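Long-range contact in trehalose monomycolate transport factor A (Mycolicibacterium smegmatis MC2 155, PDB 6T84), which is required for MmpL3-dependent transport of trehalose monomycolate to the cell wall, and for growth and cell elongation: residues 55-60 / 74-79. Residues are numbered along the deposited sequence; the frame is centred on the assembly and turned at random.
Sequences GQIRGE and IALHRK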
loop_
_atom_site.group_PDB
_atom_site.type_symbol
_atom_site.label_atom_id
_atom_site.label_comp_id
_atom_site.label_asym_id
_atom_site.label_seq_id
_atom_site.Cartn_x
_atom_site.Cartn_y
_atom_site.Cartn_z
ATOM N N GLY A 55 -4.962 2.640 13.410
ATOM C CA GLY A 55 -4.382 3.833 13.996
ATOM C C GLY A 55 -4.592 5.054 13.142
ATOM O O GLY A 55 -5.403 5.062 12.228
ATOM N N GLN A 56 -3.845 6.110 13.434
ATOM C CA GLN A 56 -3.887 7.348 12.628
ATOM C C GLN A 56 -2.470 7.860 12.453
ATOM O O GLN A 56 -1.635 7.700 13.347
ATOM C CB GLN A 56 -4.660 8.476 13.303
ATOM C CG GLN A 56 -6.190 8.254 13.342
ATOM C CD GLN A 56 -6.939 9.463 13.893
ATOM O OE1 GLN A 56 -7.598 10.195 13.148
ATOM N NE2 GLN A 56 -6.840 9.671 15.205
ATOM N N ILE A 57 -2.210 8.479 11.302
ATOM C CA ILE A 57 -0.944 9.194 11.050
ATOM C C ILE A 57 -1.345 10.614 10.724
ATOM O O ILE A 57 -2.011 10.838 9.706
ATOM C CB ILE A 57 -0.172 8.594 9.863
ATOM C CG1 ILE A 57 0.329 7.174 10.168
ATOM C CG2 ILE A 57 1.005 9.498 9.465
ATOM C CD1 ILE A 57 0.954 6.492 8.965
ATOM N N ARG A 58 -0.983 11.554 11.610
ATOM C CA ARG A 58 -1.294 12.972 11.479
ATOM C C ARG A 58 -2.742 13.166 11.040
ATOM O O ARG A 58 -3.063 13.864 10.083
ATOM C CB ARG A 58 -0.271 13.706 10.611
ATOM C CG ARG A 58 1.214 13.587 11.126
ATOM C CD ARG A 58 1.497 14.156 12.551
ATOM N NE ARG A 58 2.918 14.047 12.973
ATOM C CZ ARG A 58 3.375 14.340 14.200
ATOM N NH1 ARG A 58 2.540 14.755 15.141
ATOM N NH2 ARG A 58 4.671 14.212 14.505
ATOM N N GLY A 59 -3.631 12.447 11.711
ATOM C CA GLY A 59 -5.039 12.687 11.519
ATOM C C GLY A 59 -5.717 11.804 10.503
ATOM O O GLY A 59 -6.931 11.931 10.311
ATOM N N GLU A 60 -4.984 10.978 9.781
ATOM C CA GLU A 60 -5.573 10.158 8.742
ATOM C C GLU A 60 -5.490 8.687 9.174
ATOM O O GLU A 60 -4.452 8.220 9.671
ATOM C CB GLU A 60 -4.837 10.346 7.421
ATOM C CG GLU A 60 -5.055 11.728 6.827
ATOM C CD GLU A 60 -6.474 11.976 6.361
ATOM O OE1 GLU A 60 -7.260 11.031 6.180
ATOM O OE2 GLU A 60 -6.811 13.172 6.159
ATOM N N ILE A 74 -0.310 -2.204 4.494
ATOM C CA ILE A 74 -0.537 -0.961 5.222
ATOM C C ILE A 74 -1.366 -0.073 4.312
ATOM O O ILE A 74 -0.971 0.166 3.158
ATOM C CB ILE A 74 0.810 -0.281 5.554
ATOM C CG1 ILE A 74 1.665 -1.196 6.429
ATOM C CG2 ILE A 74 0.583 1.099 6.211
ATOM C CD1 ILE A 74 3.138 -0.625 6.622
ATOM N N ALA A 75 -2.552 0.352 4.795
ATOM C CA ALA A 75 -3.457 1.214 4.026
ATOM C C ALA A 75 -3.589 2.551 4.732
ATOM O O ALA A 75 -3.957 2.585 5.909
ATOM C CB ALA A 75 -4.850 0.604 3.910
ATOM N N LEU A 76 -3.309 3.648 4.019
ATOM C CA LEU A 76 -3.356 4.994 4.582
ATOM C C LEU A 76 -4.447 5.821 3.909
ATOM O O LEU A 76 -4.528 5.868 2.680
ATOM C CB LEU A 76 -2.012 5.688 4.395
ATOM C CG LEU A 76 -1.905 7.165 4.840
ATOM C CD1 LEU A 76 -2.085 7.292 6.353
ATOM C CD2 LEU A 76 -0.505 7.792 4.416
ATOM N N HIS A 77 -5.299 6.450 4.710
ATOM C CA HIS A 77 -6.388 7.217 4.115
ATOM C C HIS A 77 -5.909 8.498 3.438
ATOM O O HIS A 77 -5.064 9.220 3.966
ATOM C CB HIS A 77 -7.405 7.580 5.202
ATOM C CG HIS A 77 -8.646 8.198 4.650
ATOM N ND1 HIS A 77 -8.932 9.552 4.750
ATOM C CD2 HIS A 77 -9.710 7.633 4.024
ATOM C CE1 HIS A 77 -10.103 9.790 4.183
ATOM N NE2 HIS A 77 -10.598 8.646 3.736
ATOM N N ARG A 78 -6.459 8.781 2.252
ATOM C CA ARG A 78 -6.108 9.987 1.484
ATOM C C ARG A 78 -7.067 11.120 1.819
ATOM O O ARG A 78 -8.292 10.929 1.954
ATOM C CB ARG A 78 -6.279 9.754 -0.009
ATOM C CG ARG A 78 -5.386 8.717 -0.651
ATOM C CD ARG A 78 -5.837 8.489 -2.108
ATOM N NE ARG A 78 -5.701 9.721 -2.892
ATOM C CZ ARG A 78 -4.565 10.059 -3.482
ATOM N NH1 ARG A 78 -3.520 9.238 -3.378
ATOM N NH2 ARG A 78 -4.470 11.192 -4.165
ATOM N N LYS A 79 -6.512 12.330 1.858
ATOM C CA LYS A 79 -7.339 13.485 2.202
ATOM C C LYS A 79 -8.317 13.827 1.080
ATOM O O LYS A 79 -9.472 14.184 1.346
ATOM C CB LYS A 79 -6.447 14.672 2.556
ATOM C CG LYS A 79 -7.210 15.882 3.063
ATOM C CD LYS A 79 -6.271 17.017 3.427
ATOM C CE LYS A 79 -7.040 18.184 4.011
ATOM N NZ LYS A 79 -7.909 17.728 5.134
#
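A two-residue β-hairpin turn, type I' from I57 to E60, joins strands 52-57 and 60-67 in the large antiparallel sheet of the N-terminal domain, which is probably cytoplasmic, and E60, I57 and their partners H77 and L76 tie it to the end of strand 71-77. I57 and E60 close the hairpin with paired backbone bonds, I57 N to E60 O at 2.8 Å and E60 N to I57 O. Strand 60-67 lies between the other two, its A61 backbone-bonded to H77; E60, next to A61, approaches H77 directly, whereas I57 meets L76 across the middle strand. The polar link is a His-carboxylate hydrogen bond: H77 ND1 donates to E60 OE1 over 2.7 Å, with an N-H...O angle of 164°. The acceptor sits at the ring edge, nearly in plane, and the carboxylate is turned only 16° from the imidazole, so the two flat groups are almost coplanar. The bend at chi2 (-68°) places E60 CD near the H77 backbone, 3.9 Å from H77 O. The ring also meets W148 edge-to-face. E60 OE2 lies near K79 CB, while K79 NZ is 4.8 Å from E60 OE2, a separation at which attraction between the opposite charges would probably be modest. On the side toward helix 159-175, I57 and L76 cross at about a right angle and meet through their CD1 methyls, 4.1 Å apart, both also touching V62 of the middle strand and that helix. L76 CD1 additionally packs against E60 CB at 4.2 Å.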